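Local coordinates for protein prolyl oligopeptidase (Galerina marginata, PDB 5N4B) that cleaves peptide bonds after proline and acts as a macrocyclase in the biosynthesis of the amanitin toxins, at residues L72-F76 with A712-G717; N81-F85 with R447-N452; R379-D383 with T462-Y466; L454-F459 with L513-Q517. The protein carries 1 engineered substitution. All coordinates share one frame. Where two conformers were deposited one is given. Residue numbers count along the deposited sequence, not the author numbering.

Contact 1: residues L72-F76 with A712-G717; sequences LAEKF and AADKWG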
loop_
_atom_site.group_PDB
_atom_site.type_symbol
_atom_site.label_atom_id
_atom_site.label_comp_id
_atom_site.label_asym_id
_atom_site.label_seq_id
_atom_site.Cartn_x
_atom_site.Cartn_y
_atom_site.Cartn_z
ATOM N N LEU A 72 -24.215 10.031 7.401
ATOM C CA LEU A 72 -22.805 9.697 7.535
ATOM C C LEU A 72 -21.981 10.368 6.446
ATOM O O LEU A 72 -20.872 10.821 6.702
ATOM C CB LEU A 72 -22.603 8.185 7.481
ATOM C CG LEU A 72 -23.099 7.420 8.662
ATOM C CD1 LEU A 72 -22.737 5.931 8.419
ATOM C CD2 LEU A 72 -22.563 7.866 10.006
ATOM N N ALA A 73 -22.495 10.470 5.224
ATOM C CA ALA A 73 -21.755 11.191 4.193
ATOM C C ALA A 73 -21.450 12.624 4.624
ATOM O O ALA A 73 -20.331 13.129 4.431
ATOM C CB ALA A 73 -22.509 11.194 2.881
ATOM N N GLU A 74 -22.442 13.306 5.187
ATOM C CA GLU A 74 -22.257 14.672 5.664
ATOM C C GLU A 74 -21.186 14.731 6.740
ATOM O O GLU A 74 -20.315 15.615 6.722
ATOM C CB GLU A 74 -23.598 15.162 6.192
ATOM C CG GLU A 74 -23.617 16.511 6.811
ATOM C CD GLU A 74 -24.963 16.909 7.471
ATOM O OE1 GLU A 74 -26.036 16.188 7.318
ATOM O OE2 GLU A 74 -24.908 17.890 8.232
ATOM N N LYS A 75 -21.237 13.810 7.707
ATOM C CA LYS A 75 -20.250 13.799 8.792
ATOM C C LYS A 75 -18.855 13.454 8.260
ATOM O O LYS A 75 -17.862 14.039 8.692
ATOM C CB LYS A 75 -20.643 12.766 9.851
ATOM C CG LYS A 75 -21.945 13.047 10.608
ATOM C CD LYS A 75 -22.324 11.832 11.494
ATOM C CE LYS A 75 -23.678 11.996 12.194
ATOM N NZ LYS A 75 -23.681 13.111 13.136
ATOM N N PHE A 76 -18.769 12.507 7.336
ATOM C CA PHE A 76 -17.476 12.041 6.835
ATOM C C PHE A 76 -16.819 13.097 5.949
ATOM O O PHE A 76 -15.607 13.300 6.016
ATOM C CB PHE A 76 -17.640 10.753 6.033
ATOM C CG PHE A 76 -17.988 9.515 6.861
ATOM C CD1 PHE A 76 -17.914 9.525 8.228
ATOM C CD2 PHE A 76 -18.392 8.366 6.224
ATOM C CE1 PHE A 76 -18.168 8.351 8.964
ATOM C CE2 PHE A 76 -18.690 7.180 6.948
ATOM C CZ PHE A 76 -18.583 7.191 8.300
ATOM N N ALA A 712 -17.409 5.520 1.330
ATOM C CA ALA A 712 -17.203 5.304 2.755
ATOM C C ALA A 712 -18.534 5.329 3.503
ATOM O O ALA A 712 -18.782 4.502 4.391
ATOM C CB ALA A 712 -16.238 6.356 3.310
ATOM N N ALA A 713 -19.408 6.268 3.165
ATOM C CA ALA A 713 -20.697 6.317 3.831
ATOM C C ALA A 713 -21.513 5.056 3.568
ATOM O O ALA A 713 -22.187 4.543 4.469
ATOM C CB ALA A 713 -21.453 7.564 3.389
ATOM N N ASP A 714 -21.482 4.545 2.339
ATOM C CA ASP A 714 -22.193 3.295 2.035
ATOM C C ASP A 714 -21.642 2.140 2.868
ATOM O O ASP A 714 -22.407 1.358 3.434
ATOM C CB ASP A 714 -22.007 2.936 0.565
ATOM C CG ASP A 714 -22.890 3.706 -0.398
ATOM O OD1 ASP A 714 -23.783 4.419 0.041
ATOM O OD2 ASP A 714 -22.663 3.572 -1.642
ATOM N N LYS A 715 -20.323 2.019 2.933
ATOM C CA LYS A 715 -19.683 0.902 3.630
ATOM C C LYS A 715 -19.980 0.941 5.123
ATOM O O LYS A 715 -20.458 -0.039 5.714
ATOM C CB LYS A 715 -18.162 0.944 3.422
ATOM C CG LYS A 715 -17.386 0.099 4.351
ATOM C CD LYS A 715 -15.942 -0.011 3.889
ATOM C CE LYS A 715 -15.134 1.135 4.282
ATOM N NZ LYS A 715 -13.671 0.678 4.402
ATOM N N TRP A 716 -19.695 2.087 5.754
ATOM C CA TRP A 716 -19.855 2.176 7.199
ATOM C C TRP A 716 -21.330 2.237 7.573
ATOM O O TRP A 716 -21.728 1.724 8.626
ATOM C CB TRP A 716 -19.063 3.364 7.769
ATOM C CG TRP A 716 -17.591 3.269 7.526
ATOM C CD1 TRP A 716 -16.802 4.186 6.874
ATOM C CD2 TRP A 716 -16.723 2.191 7.897
ATOM N NE1 TRP A 716 -15.506 3.743 6.833
ATOM C CE2 TRP A 716 -15.429 2.513 7.430
ATOM C CE3 TRP A 716 -16.920 0.987 8.572
ATOM C CZ2 TRP A 716 -14.328 1.679 7.631
ATOM C CZ3 TRP A 716 -15.831 0.155 8.767
ATOM C CH2 TRP A 716 -14.552 0.503 8.307
ATOM N N GLY A 717 -22.158 2.820 6.717
ATOM C CA GLY A 717 -23.602 2.789 6.964
ATOM C C GLY A 717 -24.180 1.391 6.854
ATOM O O GLY A 717 -25.044 0.993 7.653
#

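Contact 2: residues N81-F85 with R447-N452; sequences NYAKF and RTTKVN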
loop_
_atom_site.group_PDB
_atom_site.type_symbol
_atom_site.label_atom_id
_atom_site.label_comp_id
_atom_site.label_asym_id
_atom_site.label_seq_id
_atom_site.Cartn_x
_atom_site.Cartn_y
_atom_site.Cartn_z
ATOM N N ASN A 81 -12.407 17.425 5.636
ATOM C CA ASN A 81 -12.248 18.776 5.087
ATOM C C ASN A 81 -11.321 19.605 5.969
ATOM O O ASN A 81 -11.727 20.525 6.693
ATOM C CB ASN A 81 -13.613 19.423 4.956
ATOM C CG ASN A 81 -13.577 20.670 4.106
ATOM O OD1 ASN A 81 -12.616 20.916 3.402
ATOM N ND2 ASN A 81 -14.641 21.441 4.156
ATOM N N TYR A 82 -10.025 19.264 5.856
ATOM C CA TYR A 82 -8.975 20.022 6.538
ATOM C C TYR A 82 -7.731 20.000 5.658
ATOM O O TYR A 82 -7.502 19.038 4.917
ATOM C CB TYR A 82 -8.627 19.473 7.946
ATOM C CG TYR A 82 -8.180 18.041 7.981
ATOM C CD1 TYR A 82 -9.099 17.013 8.169
ATOM C CD2 TYR A 82 -6.841 17.699 7.856
ATOM C CE1 TYR A 82 -8.713 15.702 8.217
ATOM C CE2 TYR A 82 -6.457 16.350 7.896
ATOM C CZ TYR A 82 -7.379 15.376 8.089
ATOM O OH TYR A 82 -6.931 14.073 8.154
ATOM N N ALA A 83 -6.937 21.063 5.743
ATOM C CA ALA A 83 -5.736 21.196 4.935
ATOM C C ALA A 83 -4.733 20.113 5.279
ATOM O O ALA A 83 -4.556 19.731 6.435
ATOM C CB ALA A 83 -5.102 22.557 5.220
ATOM N N LYS A 84 -4.104 19.561 4.231
ATOM C CA LYS A 84 -3.110 18.490 4.378
ATOM C C LYS A 84 -1.844 18.860 3.629
ATOM O O LYS A 84 -1.884 19.577 2.639
ATOM C CB LYS A 84 -3.634 17.141 3.893
ATOM C CG LYS A 84 -4.775 16.690 4.804
ATOM C CD LYS A 84 -5.485 15.505 4.266
ATOM C CE LYS A 84 -6.614 15.860 3.340
ATOM N NZ LYS A 84 -7.821 16.247 4.099
ATOM N N PHE A 85 -0.711 18.365 4.103
ATOM C CA PHE A 85 0.579 18.759 3.559
ATOM C C PHE A 85 1.608 17.676 3.837
ATOM O O PHE A 85 1.470 16.868 4.752
ATOM C CB PHE A 85 1.079 20.097 4.132
ATOM C CG PHE A 85 0.697 20.305 5.539
ATOM C CD1 PHE A 85 1.356 19.659 6.562
ATOM C CD2 PHE A 85 -0.398 21.091 5.814
ATOM C CE1 PHE A 85 0.894 19.835 7.919
ATOM C CE2 PHE A 85 -0.835 21.280 7.126
ATOM C CZ PHE A 85 -0.181 20.644 8.142
ATOM N N ARG A 447 5.542 21.305 11.429
ATOM C CA ARG A 447 4.123 21.492 11.188
ATOM C C ARG A 447 3.365 20.382 11.884
ATOM O O ARG A 447 3.853 19.255 11.984
ATOM C CB ARG A 447 3.735 21.359 9.692
ATOM C CG ARG A 447 4.527 22.215 8.770
ATOM C CD ARG A 447 3.936 22.211 7.346
ATOM N NE ARG A 447 2.707 22.963 7.301
ATOM C CZ ARG A 447 2.121 23.364 6.188
ATOM N NH1 ARG A 447 2.614 23.049 5.017
ATOM N NH2 ARG A 447 1.048 24.131 6.252
ATOM N N THR A 448 2.156 20.720 12.351
ATOM C CA THR A 448 1.193 19.771 12.868
ATOM C C THR A 448 -0.104 19.907 12.072
ATOM O O THR A 448 -0.585 21.020 11.884
ATOM C CB THR A 448 0.956 20.094 14.327
ATOM O OG1 THR A 448 2.218 20.133 15.020
ATOM C CG2 THR A 448 0.026 19.085 14.928
ATOM N N THR A 449 -0.669 18.795 11.637
ATOM C CA THR A 449 -1.918 18.801 10.888
ATOM C C THR A 449 -3.061 19.088 11.848
ATOM O O THR A 449 -3.181 18.436 12.886
ATOM C CB THR A 449 -2.096 17.443 10.199
ATOM O OG1 THR A 449 -0.981 17.178 9.345
ATOM C CG2 THR A 449 -3.320 17.425 9.304
ATOM N N LYS A 450 -3.895 20.063 11.495
ATOM C CA LYS A 450 -5.063 20.463 12.281
ATOM C C LYS A 450 -6.303 19.947 11.582
ATOM O O LYS A 450 -6.548 20.276 10.420
ATOM C CB LYS A 450 -5.162 21.987 12.393
ATOM C CG LYS A 450 -3.948 22.692 12.945
ATOM C CD LYS A 450 -3.476 22.069 14.243
ATOM C CE LYS A 450 -2.287 22.859 14.811
ATOM N NZ LYS A 450 -1.205 23.135 13.774
ATOM N N VAL A 451 -7.099 19.158 12.280
ATOM C CA VAL A 451 -8.242 18.492 11.646
ATOM C C VAL A 451 -9.510 19.327 11.796
ATOM O O VAL A 451 -9.448 20.472 12.267
ATOM C CB VAL A 451 -8.367 17.045 12.105
ATOM C CG1 VAL A 451 -7.066 16.303 11.775
ATOM C CG2 VAL A 451 -8.729 16.966 13.599
ATOM N N ASN A 452 -10.646 18.787 11.377
ATOM C CA ASN A 452 -11.922 19.521 11.346
ATOM C C ASN A 452 -12.974 18.756 12.141
ATOM O O ASN A 452 -13.202 17.553 11.900
ATOM C CB ASN A 452 -12.402 19.704 9.918
ATOM C CG ASN A 452 -13.589 20.631 9.819
ATOM O OD1 ASN A 452 -13.608 21.685 10.445
ATOM N ND2 ASN A 452 -14.586 20.229 9.067
HETATM O O HOH W 1 -4.614 21.166 8.807
HETATM O O HOH W 2 -0.677 16.770 6.621
#

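Contact 3: residues R379-D383 with T462-Y466; sequences RNVKD and TQVWY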
loop_
_atom_site.group_PDB
_atom_site.type_symbol
_atom_site.label_atom_id
_atom_site.label_comp_id
_atom_site.label_asym_id
_atom_site.label_seq_id
_atom_site.Cartn_x
_atom_site.Cartn_y
_atom_site.Cartn_z
ATOM N N ARG A 379 8.899 -1.758 17.239
ATOM C CA ARG A 379 8.918 -2.604 18.419
ATOM C C ARG A 379 7.466 -2.713 18.892
ATOM O O ARG A 379 6.815 -1.689 19.179
ATOM C CB ARG A 379 9.798 -1.969 19.504
ATOM C CG ARG A 379 9.915 -2.885 20.717
ATOM C CD ARG A 379 10.528 -2.155 21.943
ATOM N NE ARG A 379 11.666 -1.439 21.473
ATOM C CZ ARG A 379 12.846 -1.976 21.198
ATOM N NH1 ARG A 379 13.076 -3.274 21.404
ATOM N NH2 ARG A 379 13.799 -1.170 20.704
ATOM N N ASN A 380 6.944 -3.933 18.951
ATOM C CA ASN A 380 5.538 -4.116 19.306
ATOM C C ASN A 380 4.636 -3.282 18.385
ATOM O O ASN A 380 3.603 -2.759 18.785
ATOM C CB ASN A 380 5.252 -3.830 20.784
ATOM C CG ASN A 380 5.954 -4.745 21.716
ATOM O OD1 ASN A 380 6.608 -4.302 22.679
ATOM N ND2 ASN A 380 5.863 -5.981 21.437
ATOM N N VAL A 381 4.999 -3.213 17.105
ATOM C CA VAL A 381 4.230 -2.582 16.044
ATOM C C VAL A 381 4.131 -1.081 16.215
ATOM O O VAL A 381 3.255 -0.425 15.614
ATOM C CB VAL A 381 2.839 -3.238 15.878
ATOM C CG1 VAL A 381 2.339 -3.034 14.431
ATOM C CG2 VAL A 381 2.855 -4.714 16.211
ATOM N N LYS A 382 5.052 -0.501 16.966
ATOM C CA LYS A 382 5.089 0.934 17.199
ATOM C C LYS A 382 6.515 1.416 16.897
ATOM O O LYS A 382 7.500 0.804 17.319
ATOM C CB LYS A 382 4.721 1.225 18.653
ATOM C CG LYS A 382 3.225 0.850 18.965
ATOM C CD LYS A 382 2.869 0.813 20.429
ATOM C CE LYS A 382 3.378 -0.444 21.098
ATOM N NZ LYS A 382 3.114 -0.346 22.522
ATOM N N ASP A 383 6.619 2.487 16.146
ATOM C CA ASP A 383 7.892 2.933 15.628
ATOM C C ASP A 383 8.654 3.801 16.620
ATOM O O ASP A 383 8.076 4.655 17.319
ATOM C CB ASP A 383 7.685 3.688 14.317
ATOM C CG ASP A 383 7.326 2.774 13.161
ATOM O OD1 ASP A 383 7.520 1.513 13.234
ATOM O OD2 ASP A 383 6.931 3.288 12.076
ATOM N N THR A 462 -4.938 1.693 22.551
ATOM C CA THR A 462 -4.180 0.806 23.441
ATOM C C THR A 462 -3.850 -0.457 22.662
ATOM O O THR A 462 -4.406 -0.706 21.591
ATOM C CB THR A 462 -4.926 0.392 24.699
ATOM O OG1 THR A 462 -6.144 -0.293 24.328
ATOM C CG2 THR A 462 -5.241 1.623 25.578
ATOM N N GLN A 463 -2.944 -1.239 23.182
ATOM C CA GLN A 463 -2.573 -2.507 22.602
ATOM C C GLN A 463 -2.817 -3.597 23.632
ATOM O O GLN A 463 -2.348 -3.498 24.781
ATOM C CB GLN A 463 -1.112 -2.474 22.162
ATOM C CG GLN A 463 -0.649 -3.725 21.431
ATOM C CD GLN A 463 0.779 -3.531 20.970
ATOM O OE1 GLN A 463 1.685 -3.326 21.780
ATOM N NE2 GLN A 463 0.964 -3.575 19.687
ATOM N N VAL A 464 -3.561 -4.598 23.230
ATOM C CA VAL A 464 -3.858 -5.758 24.063
ATOM C C VAL A 464 -3.308 -7.012 23.381
ATOM O O VAL A 464 -2.957 -7.003 22.204
ATOM C CB VAL A 464 -5.361 -5.887 24.347
ATOM C CG1 VAL A 464 -5.861 -4.659 25.030
ATOM C CG2 VAL A 464 -6.148 -6.155 23.096
ATOM N N TRP A 465 -3.155 -8.096 24.138
ATOM C CA TRP A 465 -2.654 -9.343 23.600
ATOM C C TRP A 465 -3.693 -10.431 23.791
ATOM O O TRP A 465 -4.337 -10.510 24.842
ATOM C CB TRP A 465 -1.334 -9.758 24.267
ATOM C CG TRP A 465 -0.209 -8.815 24.011
ATOM C CD1 TRP A 465 -0.005 -7.602 24.593
ATOM C CD2 TRP A 465 0.855 -9.027 23.114
ATOM N NE1 TRP A 465 1.116 -7.027 24.065
ATOM C CE2 TRP A 465 1.687 -7.900 23.176
ATOM C CE3 TRP A 465 1.195 -10.066 22.267
ATOM C CZ2 TRP A 465 2.863 -7.799 22.382
ATOM C CZ3 TRP A 465 2.327 -9.989 21.514
ATOM C CH2 TRP A 465 3.163 -8.853 21.578
ATOM N N TYR A 466 -3.852 -11.249 22.771
ATOM C CA TYR A 466 -4.768 -12.399 22.802
ATOM C C TYR A 466 -4.021 -13.631 22.311
ATOM O O TYR A 466 -2.918 -13.557 21.796
ATOM C CB TYR A 466 -6.049 -12.149 21.978
ATOM C CG TYR A 466 -5.825 -12.072 20.487
ATOM C CD1 TYR A 466 -5.407 -10.901 19.869
ATOM C CD2 TYR A 466 -6.057 -13.169 19.682
ATOM C CE1 TYR A 466 -5.214 -10.845 18.502
ATOM C CE2 TYR A 466 -5.865 -13.105 18.330
ATOM C CZ TYR A 466 -5.457 -11.951 17.743
ATOM O OH TYR A 466 -5.279 -11.914 16.372
#

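Contact 4: residues L454-F459 with L513-Q517; sequences LDPDDF and LTFLQ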
loop_
_atom_site.group_PDB
_atom_site.type_symbol
_atom_site.label_atom_id
_atom_site.label_comp_id
_atom_site.label_asym_id
_atom_site.label_seq_id
_atom_site.Cartn_x
_atom_site.Cartn_y
_atom_site.Cartn_z
ATOM N N LEU A 454 -13.489 16.981 14.614
ATOM C CA LEU A 454 -12.882 16.021 15.507
ATOM C C LEU A 454 -11.850 16.700 16.391
ATOM O O LEU A 454 -11.091 17.551 15.948
ATOM C CB LEU A 454 -12.082 14.996 14.682
ATOM C CG LEU A 454 -12.802 13.904 13.964
ATOM C CD1 LEU A 454 -11.829 13.148 13.091
ATOM C CD2 LEU A 454 -13.552 12.963 14.960
ATOM N N ASP A 455 -11.740 16.210 17.621
ATOM C CA ASP A 455 -10.581 16.509 18.465
ATOM C C ASP A 455 -9.842 15.197 18.692
ATOM O O ASP A 455 -10.352 14.293 19.379
ATOM C CB ASP A 455 -10.995 17.138 19.794
ATOM C CG ASP A 455 -9.787 17.563 20.675
ATOM O OD1 ASP A 455 -8.639 17.152 20.414
ATOM O OD2 ASP A 455 -10.019 18.313 21.677
ATOM N N PRO A 456 -8.654 15.047 18.141
ATOM C CA PRO A 456 -7.941 13.790 18.313
ATOM C C PRO A 456 -7.711 13.389 19.751
ATOM O O PRO A 456 -7.588 12.197 20.039
ATOM C CB PRO A 456 -6.632 14.040 17.572
ATOM C CG PRO A 456 -6.933 15.075 16.584
ATOM C CD PRO A 456 -7.940 15.973 17.248
ATOM N N ASP A 457 -7.648 14.346 20.670
ATOM C CA ASP A 457 -7.463 14.067 22.082
ATOM C C ASP A 457 -8.640 13.334 22.702
ATOM O O ASP A 457 -8.500 12.805 23.807
ATOM C CB ASP A 457 -7.273 15.355 22.894
ATOM C CG ASP A 457 -5.961 16.064 22.584
ATOM O OD1 ASP A 457 -5.046 15.445 21.983
ATOM O OD2 ASP A 457 -5.867 17.268 22.931
ATOM N N ASP A 458 -9.775 13.269 22.013
ATOM C CA ASP A 458 -10.941 12.541 22.485
ATOM C C ASP A 458 -10.831 11.027 22.277
ATOM O O ASP A 458 -11.756 10.297 22.685
ATOM C CB ASP A 458 -12.226 13.001 21.772
ATOM C CG ASP A 458 -12.661 14.391 22.111
ATOM O OD1 ASP A 458 -12.222 14.930 23.134
ATOM O OD2 ASP A 458 -13.487 14.974 21.348
ATOM N N PHE A 459 -9.766 10.571 21.637
ATOM C CA PHE A 459 -9.625 9.180 21.249
ATOM C C PHE A 459 -8.384 8.587 21.888
ATOM O O PHE A 459 -7.347 9.236 21.982
ATOM C CB PHE A 459 -9.589 9.054 19.731
ATOM C CG PHE A 459 -10.838 9.608 19.050
ATOM C CD1 PHE A 459 -10.919 10.964 18.752
ATOM C CD2 PHE A 459 -11.956 8.804 18.788
ATOM C CE1 PHE A 459 -12.042 11.510 18.150
ATOM C CE2 PHE A 459 -13.081 9.347 18.172
ATOM C CZ PHE A 459 -13.131 10.677 17.871
ATOM N N LEU A 513 -12.498 7.595 12.954
ATOM C CA LEU A 513 -12.747 8.228 14.250
ATOM C C LEU A 513 -14.153 8.804 14.330
ATOM O O LEU A 513 -14.800 8.741 15.368
ATOM C CB LEU A 513 -11.700 9.313 14.552
ATOM C CG LEU A 513 -10.262 8.789 14.658
ATOM C CD1 LEU A 513 -9.351 9.935 15.028
ATOM C CD2 LEU A 513 -10.095 7.629 15.640
ATOM N N THR A 514 -14.639 9.381 13.246
ATOM C CA THR A 514 -16.001 9.905 13.235
ATOM C C THR A 514 -17.006 8.784 13.474
ATOM O O THR A 514 -17.947 8.950 14.252
ATOM C CB THR A 514 -16.238 10.594 11.900
ATOM O OG1 THR A 514 -15.378 11.726 11.797
ATOM C CG2 THR A 514 -17.655 11.095 11.790
ATOM N N PHE A 515 -16.825 7.639 12.832
ATOM C CA PHE A 515 -17.703 6.512 13.090
ATOM C C PHE A 515 -17.660 6.099 14.555
ATOM O O PHE A 515 -18.698 5.859 15.183
ATOM C CB PHE A 515 -17.306 5.343 12.208
ATOM C CG PHE A 515 -18.218 4.146 12.268
ATOM C CD1 PHE A 515 -18.014 3.173 13.222
ATOM C CD2 PHE A 515 -19.277 4.026 11.392
ATOM C CE1 PHE A 515 -18.825 2.076 13.284
ATOM C CE2 PHE A 515 -20.087 2.923 11.445
ATOM C CZ PHE A 515 -19.878 1.956 12.390
ATOM N N LEU A 516 -16.467 6.033 15.129
ATOM C CA LEU A 516 -16.338 5.609 16.518
ATOM C C LEU A 516 -17.089 6.548 17.440
ATOM O O LEU A 516 -17.775 6.111 18.377
ATOM C CB LEU A 516 -14.861 5.541 16.940
ATOM C CG LEU A 516 -13.936 4.625 16.111
ATOM C CD1 LEU A 516 -12.615 4.490 16.783
ATOM C CD2 LEU A 516 -14.524 3.277 15.847
ATOM N N GLN A 517 -16.931 7.838 17.234
ATOM C CA GLN A 517 -17.631 8.820 18.052
ATOM C C GLN A 517 -19.131 8.793 17.813
ATOM O O GLN A 517 -19.905 8.852 18.770
ATOM C CB GLN A 517 -17.048 10.204 17.788
ATOM C CG GLN A 517 -17.630 11.286 18.682
ATOM C CD GLN A 517 -16.918 12.617 18.607
ATOM O OE1 GLN A 517 -15.883 12.765 18.014
ATOM N NE2 GLN A 517 -17.542 13.619 19.197
HETATM O O HOH W 3 -14.002 14.606 18.706
#

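Contact 1: residues L72-F76 with A712-G717
Phe76 points the CD2/CE2 side of its ring at Ala712, Ala713 and Trp716 of the 712-717 helix. Its CE2 lies 3.7 Å from Ala712 O, which meets the ring edge, and 3.8 Å from Ala713 CA. The same CE2 is 3.5 Å from Trp716 CD1. A large, flat apolar side chain suits this position because it can reach past the two small alanines to the indole, whose plane stands at 90° to it. The two helical segments cross at 120°, with axes 9.1 Å apart, and come closest at an alanine pair: Ala73 and Ala713 have CA atoms 5.0 Å apart and CB atoms 3.8 Å apart. Methyl side chains permit this close approach, and Ala713 packs against Leu72, Ala73 and Phe76. One turn before Phe76, Leu72 points the same way toward the other helix. Its CD1 packs on the bare backbone at Gly717 CA, 3.6 Å away. The side chains that meet are apolar; Asp714, pointing away, forms salt bridges with Lys691 and Lys710 instead. The pairing joins helix 68-80 to the C-terminal helix 705-722 of the α/β-hydrolase domain. Phe76 and Trp716 also both rest on Ile511 of helix 510-519, while Lys715 runs to Glu602 and Asn575 on strands 598-602 and 572-577 of the central sheet.

Contact 2: residues N81-F85 with R447-N452
Phe85 and Tyr82, the residues with most surface covered here, hold together two antiparallel lengths of chain where the seven-bladed propeller meets the hydrolase domain. The guanidinium of Arg447 lies flat on the Phe85 ring, with centres 3.5 Å apart and planes at 6°, a stacked cation-pi pair. Arg447 CD adds a CH-pi contact over the ring face. The charge has a second partner in Asp125, which forms a salt bridge with Arg447. Phe85 CE1 also comes 3.6 Å from Thr449 OG1, a hydroxyl hydrogen-bonded to Gly428 O. Further along, Tyr82 offers a ring face to Val451, whose CG1 lies 3.8 Å from the ring centroid and makes a CH-pi contact; Tyr82 CE2 also touches Thr449 CG2 at 3.6 Å. Two waters bridge the chains, one between carbonyls and one from a backbone amide to a threonine hydroxyl. The first donates to Ala83 O (2.8 Å) and Lys450 O (2.7 Å), while the second accepts from Phe85 N (3.0 Å) and donates to Thr449 OG1 (2.8 Å). First and last blades therefore adjoin here through ring faces, a stacked cation and bridging waters instead of a hydrogen-bonded strand ladder, consistent with the unlatched propeller of prolyl oligopeptidases.

Contact 3: residues R379-D383 with T462-Y466
Gln463 has the largest share of the buried surface and makes both hydrogen bonds. Its side chain, extended with chi1 and chi2 both t, spans a gap in which even the nearest CA atoms, those of Asn380 and Gln463, are 8.9 Å apart. At its tip Gln463 NE2 donates to the backbone Asn380 O at 2.9 Å and a nearly straight 166°, while Gln463 OE1 accepts a weak bond from Lys382 NZ at 3.4 Å. An amide suits the position because it donates to a carbonyl and accepts from an ammonium at once. The acceptor Asn380 O is presented by a type I' turn, closed by Arg379 N to Lys382 O (2.9 Å) and Lys382 N to Arg379 O (3.1 Å), which makes a tight two-residue β hairpin between strands 372-379 and 382-388 of a propeller blade. Both central residues have positive phi, which asparagine takes up readily at Asn380, whereas the β-branched Val381 does so at some cost. Facing the hairpin is strand 459-467, an outer strand of the hydrolase domain's sheet, so the contact bridges the two domains. Asn380 ND2 also sits at the edge of the Trp465 indole, 3.6 Å from Trp465 CZ2. Other polar groups are satisfied within their own domains: Asp383 by Lys378 and the backbone N of Ala406, Arg379 by Glu384, and Tyr466 OH by the carbonyl of Asp553.

Contact 4: residues L454-F459 with L513-Q517
In the α/β-hydrolase domain, helix 510-519 packs beside the loop that leads from the propeller into strand 459-467, the first strand of the central sheet. The loop folds over itself in a short 3-10 turn, with Asp458 N bonded to Asp455 O at 2.9 Å. An Asx turn overlaps its start: Asp457 N donates to Asp455 OD1 at 3.0 Å; aspartate suits that place because its carboxylate can accept from a backbone amide two residues on. Phe459, at the start of the strand, is the residue of this contact with the most covered surface. Leu513 CB makes a CH-pi contact over one ring face, 4.0 Å from the Phe459 centroid, and Phe459 CD2 meets Leu513 CD2 at 3.8 Å. The edge carries Leu516 CB, 4.4 Å from Phe459 CE2, and His481 packs edge-to-face with the ring. Leu454 packs alongside: its CD1 is 4.1 Å from Leu513 CB, and its CD2 is 3.9 Å from OG1 of Thr514, a hydroxyl bonded to Pro510 O. Where the interface opens to solvent, the long, polar Gln517 reaches back to the loop through an ordered water, which accepts from Asp455 N at 3.0 Å and donates to both Asp458 OD2 and Gln517 OE1, each at 2.7 Å.

How the contacts relate
From the N terminus, helix 68-80 begins contact 1, which closes only at the C-terminal helix, so the other three nest inside its loop. The chain next enters the propeller at 81-85, and contact 2 closes when it leaves through 447-452. Contact 3 starts within that span, at 379-383, and closes later at 462-466, so contacts 2 and 3 cross. Contact 4 opens at 454-459, just after contact 2 closes, and ends at 513-517, crossing contact 3. Contacts 1 and 4 touch through Phe76 and Thr514, tying helix 68-80 to the hydrolase domain, while contacts 2 and 3, about 27 Å apart between centres, lie along the domain boundary.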